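Local atomic coordinates of 2-hydroxychromene-2-carboxylate isomerase (Pseudomonas putida, PDB entry 2IMF), a protein that catalyses the reversible, glutathione-dependent isomerisation of 2-hydroxychromene-2-carboxylate to trans-o-hydroxybenzylidenepyruvate in the naphthalene degradation pathway. Residues Q19-S22 with K23-Q26; E123-P126 with A127-E131; E116-A119 with P120-S124. All blocks are in the same frame, centred on the assembly; numbering follows the deposited sequence.

Interaction 1: Q19-S22 with K23-Q26; sequences QRLS and KLAQ. With PO4 (phosphate ion), chain D.
Lys23, Leu24, Ala25 and Gln26 each give the backbone N-H to the carbonyl oxygen four residues earlier, on Gln19, Arg20, Leu21 and Ser22, an unbroken i to i+4 series within helix 12-28, with Lys23 N to Gln19 O at 3.1 Å and Gln26 N to Ser22 O at 2.9 Å. Among the side chains, Leu21 and Leu24 meet methyl to methyl, CD2 of Leu21 lying 4.2 Å from CD1 of Leu24. CG of Leu24 also rests 3.5 Å from the carbonyl oxygen of Arg20, which already accepts the N-H of Leu24. Lys23 runs back over the preceding turn, its CG 3.5 Å from Gln19 O.

Arg20 reaches out from the helix: CG lies anti to the backbone N (chi1 169°) and the chain runs extended from CG to NE, which carries the guanidinium clear of the backbone. There it meets a phosphate ion, probably from the crystallisation liquor, edge-on, with the phosphorus in the guanidinium plane. NH1 of Arg20 donates to phosphate O4 at 3.0 Å, and NH2 of Arg20 to phosphate O2 at 3.0 Å. The rest of the group is held by the protein: NE pairs with Glu188 in a salt bridge, and NH1 also bonds to Tyr74 OH. Helix 12-28 links strands 2-7 and 31-36 as the beta-alpha-beta unit of the thioredoxin-like domain, and Arg20 and Leu21 also touch helix 184-198. With a carboxylate at NE and the phosphate across NH1 and NH2, the guanidinium is probably restrained from turning, and its charge likely offset by Glu188 and, in this crystal, by the anion.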
loop_
_atom_site.group_PDB
_atom_site.type_symbol
_atom_site.label_atom_id
_atom_site.label_comp_id
_atom_site.label_asym_id
_atom_site.label_seq_id
_atom_site.Cartn_x
_atom_site.Cartn_y
_atom_site.Cartn_z
ATOM N N GLN A 19 -6.478 15.471 2.472
ATOM C CA GLN A 19 -7.553 15.742 3.471
ATOM C C GLN A 19 -6.986 15.555 4.879
ATOM O O GLN A 19 -7.240 16.388 5.771
ATOM C CB GLN A 19 -8.704 14.717 3.241
ATOM C CG GLN A 19 -9.828 14.596 4.360
ATOM C CD GLN A 19 -10.655 15.849 4.477
ATOM O OE1 GLN A 19 -10.727 16.670 3.563
ATOM N NE2 GLN A 19 -11.312 15.991 5.612
ATOM N N ARG A 20 -6.225 14.472 5.100
ATOM C CA ARG A 20 -5.789 14.169 6.461
ATOM C C ARG A 20 -4.721 15.153 6.827
ATOM O O ARG A 20 -4.739 15.683 7.959
ATOM C CB ARG A 20 -5.265 12.745 6.487
ATOM C CG ARG A 20 -4.522 12.323 7.759
ATOM C CD ARG A 20 -4.704 10.868 7.831
ATOM N NE ARG A 20 -4.072 10.212 8.998
ATOM C CZ ARG A 20 -4.198 8.910 9.246
ATOM N NH1 ARG A 20 -4.872 8.078 8.418
ATOM N NH2 ARG A 20 -3.535 8.406 10.277
ATOM N N LEU A 21 -3.780 15.494 5.945
ATOM C CA LEU A 21 -2.773 16.506 6.237
ATOM C C LEU A 21 -3.381 17.861 6.513
ATOM O O LEU A 21 -2.879 18.573 7.394
ATOM C CB LEU A 21 -1.738 16.625 5.132
ATOM C CG LEU A 21 -0.874 15.369 5.033
ATOM C CD1 LEU A 21 -0.221 15.360 3.608
ATOM C CD2 LEU A 21 0.241 15.447 6.135
ATOM N N SER A 22 -4.408 18.239 5.781
ATOM C CA SER A 22 -5.043 19.562 6.010
ATOM C C SER A 22 -5.642 19.612 7.374
ATOM O O SER A 22 -5.525 20.683 7.999
ATOM C CB SER A 22 -6.075 19.822 4.959
ATOM O OG SER A 22 -5.354 20.195 3.825
ATOM N N LYS A 23 -6.249 18.511 7.831
ATOM C CA LYS A 23 -6.795 18.481 9.207
ATOM C C LYS A 23 -5.710 18.601 10.230
ATOM O O LYS A 23 -5.929 19.224 11.279
ATOM C CB LYS A 23 -7.653 17.259 9.476
ATOM C CG LYS A 23 -8.956 17.308 8.713
ATOM C CD LYS A 23 -10.034 16.522 9.389
ATOM C CE LYS A 23 -11.356 16.780 8.699
ATOM N NZ LYS A 23 -11.462 18.188 8.144
ATOM N N LEU A 24 -4.531 18.041 9.977
ATOM C CA LEU A 24 -3.434 18.171 10.930
ATOM C C LEU A 24 -2.971 19.582 10.978
ATOM O O LEU A 24 -2.622 20.126 12.054
ATOM C CB LEU A 24 -2.264 17.262 10.525
ATOM C CG LEU A 24 -2.491 15.757 10.674
ATOM C CD1 LEU A 24 -1.413 14.923 9.972
ATOM C CD2 LEU A 24 -2.686 15.293 12.127
ATOM N N ALA A 25 -2.954 20.227 9.824
ATOM C CA ALA A 25 -2.595 21.626 9.767
ATOM C C ALA A 25 -3.583 22.446 10.609
ATOM O O ALA A 25 -3.187 23.187 11.517
ATOM C CB ALA A 25 -2.572 22.103 8.334
ATOM N N GLN A 26 -4.867 22.270 10.349
ATOM C CA GLN A 26 -5.868 23.099 10.995
ATOM C C GLN A 26 -6.056 22.719 12.481
ATOM O O GLN A 26 -6.294 23.598 13.312
ATOM C CB GLN A 26 -7.177 23.046 10.209
ATOM C CG GLN A 26 -7.887 21.721 10.312
ATOM C CD GLN A 26 -9.317 21.768 9.833
ATOM O OE1 GLN A 26 -9.592 21.891 8.632
ATOM N NE2 GLN A 26 -10.245 21.653 10.776
HETATM P P PO4 D . -4.753 4.774 10.122
HETATM O O1 PO4 D . -5.510 3.565 10.703
HETATM O O2 PO4 D . -4.230 5.627 11.277
HETATM O O3 PO4 D . -3.759 4.353 9.064
HETATM O O4 PO4 D . -5.877 5.475 9.443
#

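Interaction 2: E123-P126 with A127-E131; sequences ESLP and ALVSE
Ser130 takes hold of the carbonyl oxygen of Pro126 twice, through N at 2.8 Å from Pro126 O and through OG at 2.9 Å from the same atom. The two donors arrive from opposite faces of the carbonyl plane, the hydroxyl well above it at 38°. Ser130 OG can fold back like this because it sits beside its own backbone N, anti to the carbonyl carbon (chi1 -67°). With an alanine here the hydroxyl donor is gone, and Pro126 O would probably be left with the backbone N-H as its one grip from this turn, its other face without that mate.

The preceding turn is closed by Leu128 N, 3.0 Å from Ser124 O, and by Val129 N, 2.8 Å from Leu125 O; both donor nitrogens lie nearly along the C=O axis of their acceptors. Beside the second bond, the isopropyl group of Val129 crosses the leucine side chain obliquely, its CG2 being 3.9 Å from Leu125 CD1. Leu128 CG meanwhile lies over the carbonyl of Ser124.

These bonds make up the opening turns of helix 125-133. Pro126 suits a first turn, where a ring nitrogen without a hydrogen costs no intrahelical bond. One residue further on, Ala127 N donates to a water at 2.8 Å, and that water donates in turn to Glu123 O, so a solvent molecule extends the link back into the preceding loop.

Further out, Phe140 and Leu144 of helix 137-145 pack against the Pro126 ring, and Phe140 also touches Ser130. Val129 faces Tyr105, Val108 and Val109 of helix 99-115, while Met89 of helix 87-92 touches both Leu125 and Val129. The carboxylate of Glu123 forms a salt bridge with Arg88 on that same helix.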
loop_
_atom_site.group_PDB
_atom_site.type_symbol
_atom_site.label_atom_id
_atom_site.label_comp_id
_atom_site.label_asym_id
_atom_site.label_seq_id
_atom_site.Cartn_x
_atom_site.Cartn_y
_atom_site.Cartn_z
ATOM N N GLU A 123 -12.440 22.705 -19.296
ATOM C CA GLU A 123 -11.906 23.954 -19.790
ATOM C C GLU A 123 -12.254 25.129 -18.869
ATOM O O GLU A 123 -11.456 26.068 -18.720
ATOM C CB GLU A 123 -12.459 24.210 -21.197
ATOM C CG GLU A 123 -11.624 23.486 -22.262
ATOM C CD GLU A 123 -10.474 24.359 -22.795
ATOM O OE1 GLU A 123 -10.733 25.222 -23.668
ATOM O OE2 GLU A 123 -9.316 24.205 -22.323
ATOM N N SER A 124 -13.386 25.025 -18.186
ATOM C CA SER A 124 -13.813 26.073 -17.275
ATOM C C SER A 124 -13.270 25.899 -15.876
ATOM O O SER A 124 -13.584 26.728 -14.974
ATOM C CB SER A 124 -15.337 26.166 -17.204
ATOM O OG SER A 124 -15.856 24.859 -17.023
ATOM N N LEU A 125 -12.565 24.811 -15.582
ATOM C CA LEU A 125 -12.124 24.648 -14.173
ATOM C C LEU A 125 -11.144 25.745 -13.684
ATOM O O LEU A 125 -11.373 26.194 -12.538
ATOM C CB LEU A 125 -11.570 23.223 -13.945
ATOM C CG LEU A 125 -11.138 22.858 -12.530
ATOM C CD1 LEU A 125 -12.336 22.898 -11.537
ATOM C CD2 LEU A 125 -10.578 21.417 -12.608
ATOM N N PRO A 126 -10.203 26.234 -14.512
ATOM C CA PRO A 126 -9.411 27.346 -14.008
ATOM C C PRO A 126 -10.298 28.524 -13.605
ATOM O O PRO A 126 -10.025 29.152 -12.553
ATOM C CB PRO A 126 -8.500 27.645 -15.197
ATOM C CG PRO A 126 -8.315 26.314 -15.818
ATOM C CD PRO A 126 -9.699 25.708 -15.799
ATOM N N ALA A 127 -11.331 28.871 -14.359
ATOM C CA ALA A 127 -12.181 29.998 -13.969
ATOM C C ALA A 127 -12.957 29.714 -12.691
ATOM O O ALA A 127 -13.179 30.586 -11.844
ATOM C CB ALA A 127 -13.140 30.384 -15.102
ATOM N N LEU A 128 -13.465 28.481 -12.560
ATOM C CA LEU A 128 -14.218 28.123 -11.369
ATOM C C LEU A 128 -13.328 28.249 -10.173
ATOM O O LEU A 128 -13.734 28.767 -9.082
ATOM C CB LEU A 128 -14.766 26.700 -11.481
ATOM C CG LEU A 128 -15.908 26.497 -12.509
ATOM C CD1 LEU A 128 -16.076 25.056 -12.879
ATOM C CD2 LEU A 128 -17.192 27.000 -11.916
ATOM N N VAL A 129 -12.103 27.724 -10.287
ATOM C CA VAL A 129 -11.142 27.783 -9.133
ATOM C C VAL A 129 -10.749 29.234 -8.834
ATOM O O VAL A 129 -10.751 29.632 -7.610
ATOM C CB VAL A 129 -9.933 26.868 -9.401
ATOM C CG1 VAL A 129 -8.771 27.131 -8.421
ATOM C CG2 VAL A 129 -10.390 25.449 -9.364
ATOM N N SER A 130 -10.515 30.019 -9.889
ATOM C CA SER A 130 -10.213 31.455 -9.683
ATOM C C SER A 130 -11.298 32.141 -8.905
ATOM O O SER A 130 -11.018 32.944 -7.974
ATOM C CB SER A 130 -10.014 32.151 -11.026
ATOM O OG SER A 130 -8.850 31.670 -11.679
ATOM N N GLU A 131 -12.556 31.894 -9.226
ATOM C CA GLU A 131 -13.677 32.550 -8.589
ATOM C C GLU A 131 -13.640 32.198 -7.123
ATOM O O GLU A 131 -13.809 33.080 -6.284
ATOM C CB GLU A 131 -14.991 32.007 -9.186
ATOM C CG GLU A 131 -16.190 31.952 -8.165
ATOM C CD GLU A 131 -17.145 33.108 -8.228
ATOM O OE1 GLU A 131 -17.642 33.429 -9.342
ATOM O OE2 GLU A 131 -17.451 33.658 -7.145
HETATM O O HOH W 1 -11.350 28.395 -17.162
#

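Interaction 3: E116-A119 with P120-S124; sequences EGIA and PDLES
Leu122 and Ala119 share the one backbone hydrogen bond of this contact: Leu122 N lies 3.0 Å from Ala119 O. The donor stands 57° out of the carbonyl plane, so the bond comes in from above that plane. Against the same oxygen, Leu122 CB sits 3.2 Å from Ala119 O.

Apolar contacts lie in and just before the turn that this bond closes. Ile118 CG2 meets Leu122 CD2 at 3.7 Å, the two branched side chains crossing at an angle. Leu122 brings its branch there with CG anti to the backbone N (chi1 174°). The methyl of Ala119 touches the next ring, Ala119 CB being 3.9 Å from Pro120 CD. The same ring also packs against Pro81, Asn83 and Val113, and Ile118 rests on Ala112 of helix 99-115.

Polar side-chain contacts belong to Asp121, whose hydrogen bonds lead out of the turn: OD1 accepts from Asn83 ND2 and OD2 from Asn85 ND2, so each carboxylate oxygen has an amide partner and the group is tied to a neighbouring loop.

Upstream, Gly117 leaves helix 99-115 with a positive phi, a conformation in which a CB would crowd the carbonyl oxygen of Glu116. Residues Ala119 to Leu122 form a type I beta turn with Pro120 at its second position, where the Pro120 phi of -72° matches the ring's restriction. The turn lies in the loop joining helices 99-115 and 125-133, and the Pro120 side chain is about 6 Å from that of substrate-binding Tyr84.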
loop_
_atom_site.group_PDB
_atom_site.type_symbol
_atom_site.label_atom_id
_atom_site.label_comp_id
_atom_site.label_asym_id
_atom_site.label_seq_id
_atom_site.Cartn_x
_atom_site.Cartn_y
_atom_site.Cartn_z
ATOM N N GLU A 116 -15.896 15.838 -6.009
ATOM C CA GLU A 116 -17.045 15.952 -6.943
ATOM C C GLU A 116 -16.905 15.216 -8.247
ATOM O O GLU A 116 -17.886 15.100 -8.992
ATOM C CB GLU A 116 -17.300 17.432 -7.223
ATOM C CG GLU A 116 -17.681 18.236 -6.012
ATOM C CD GLU A 116 -18.060 19.630 -6.423
ATOM O OE1 GLU A 116 -19.034 19.783 -7.169
ATOM O OE2 GLU A 116 -17.368 20.582 -6.062
ATOM N N GLY A 117 -15.737 14.708 -8.566
ATOM C CA GLY A 117 -15.586 14.022 -9.823
ATOM C C GLY A 117 -15.511 14.923 -11.053
ATOM O O GLY A 117 -15.815 14.449 -12.169
ATOM N N ILE A 118 -15.095 16.172 -10.873
ATOM C CA ILE A 118 -14.962 17.087 -12.004
ATOM C C ILE A 118 -13.687 16.774 -12.815
ATOM O O ILE A 118 -12.619 16.598 -12.231
ATOM C CB ILE A 118 -14.954 18.539 -11.506
ATOM C CG1 ILE A 118 -16.321 18.887 -10.890
ATOM C CG2 ILE A 118 -14.700 19.453 -12.685
ATOM C CD1 ILE A 118 -16.290 20.240 -10.153
ATOM N N ALA A 119 -13.742 16.637 -14.137
ATOM C CA ALA A 119 -12.605 16.293 -14.884
ATOM C C ALA A 119 -11.529 17.353 -14.687
ATOM O O ALA A 119 -11.806 18.533 -14.863
ATOM C CB ALA A 119 -12.989 16.188 -16.394
ATOM N N PRO A 120 -10.280 16.941 -14.470
ATOM C CA PRO A 120 -9.270 17.943 -14.161
ATOM C C PRO A 120 -8.851 18.815 -15.361
ATOM O O PRO A 120 -8.275 19.892 -15.168
ATOM C CB PRO A 120 -8.091 17.096 -13.631
ATOM C CG PRO A 120 -8.278 15.720 -14.264
ATOM C CD PRO A 120 -9.764 15.555 -14.335
ATOM N N ASP A 121 -9.192 18.366 -16.581
ATOM C CA ASP A 121 -8.973 19.147 -17.767
ATOM C C ASP A 121 -10.214 19.867 -18.253
ATOM O O ASP A 121 -10.169 20.461 -19.376
ATOM C CB ASP A 121 -8.337 18.278 -18.868
ATOM C CG ASP A 121 -9.273 17.203 -19.393
ATOM O OD1 ASP A 121 -10.378 17.030 -18.815
ATOM O OD2 ASP A 121 -8.835 16.507 -20.384
ATOM N N LEU A 122 -11.273 19.943 -17.413
ATOM C CA LEU A 122 -12.430 20.750 -17.779
ATOM C C LEU A 122 -11.985 22.163 -18.155
ATOM O O LEU A 122 -11.306 22.856 -17.358
ATOM C CB LEU A 122 -13.404 20.732 -16.587
ATOM C CG LEU A 122 -14.607 21.662 -16.788
ATOM C CD1 LEU A 122 -15.533 21.155 -17.918
ATOM C CD2 LEU A 122 -15.383 21.812 -15.491
ATOM N N GLU A 123 -12.440 22.705 -19.296
ATOM C CA GLU A 123 -11.906 23.954 -19.790
ATOM C C GLU A 123 -12.254 25.129 -18.869
ATOM O O GLU A 123 -11.456 26.068 -18.720
ATOM C CB GLU A 123 -12.459 24.210 -21.197
ATOM C CG GLU A 123 -11.624 23.486 -22.262
ATOM C CD GLU A 123 -10.474 24.359 -22.795
ATOM O OE1 GLU A 123 -10.733 25.222 -23.668
ATOM O OE2 GLU A 123 -9.316 24.205 -22.323
ATOM N N SER A 124 -13.386 25.025 -18.186
ATOM C CA SER A 124 -13.813 26.073 -17.275
ATOM C C SER A 124 -13.270 25.899 -15.876
ATOM O O SER A 124 -13.584 26.728 -14.974
ATOM C CB SER A 124 -15.337 26.166 -17.204
ATOM O OG SER A 124 -15.856 24.859 -17.023
#

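Interaction 1 comes first along the chain, on helix 12-28 of the beta-alpha-beta unit formed with strands 2-7 and 31-36. Interactions 3 and 2 follow in that order, in the loop after helix 99-115 and at the start of helix 125-133. Their centres are about 9 Å apart, they share Glu123 and Ser124, and they pack directly: Leu125 CD2 lies 3.8 Å from Pro120 O, so the turn packs on the start of the helix. Interaction 1 is separate, its centre about 24 Å from each of the others. The set thus samples the thioredoxin-like unit, near the glutathione site, and the helical region, where interaction 3 approaches the substrate pocket.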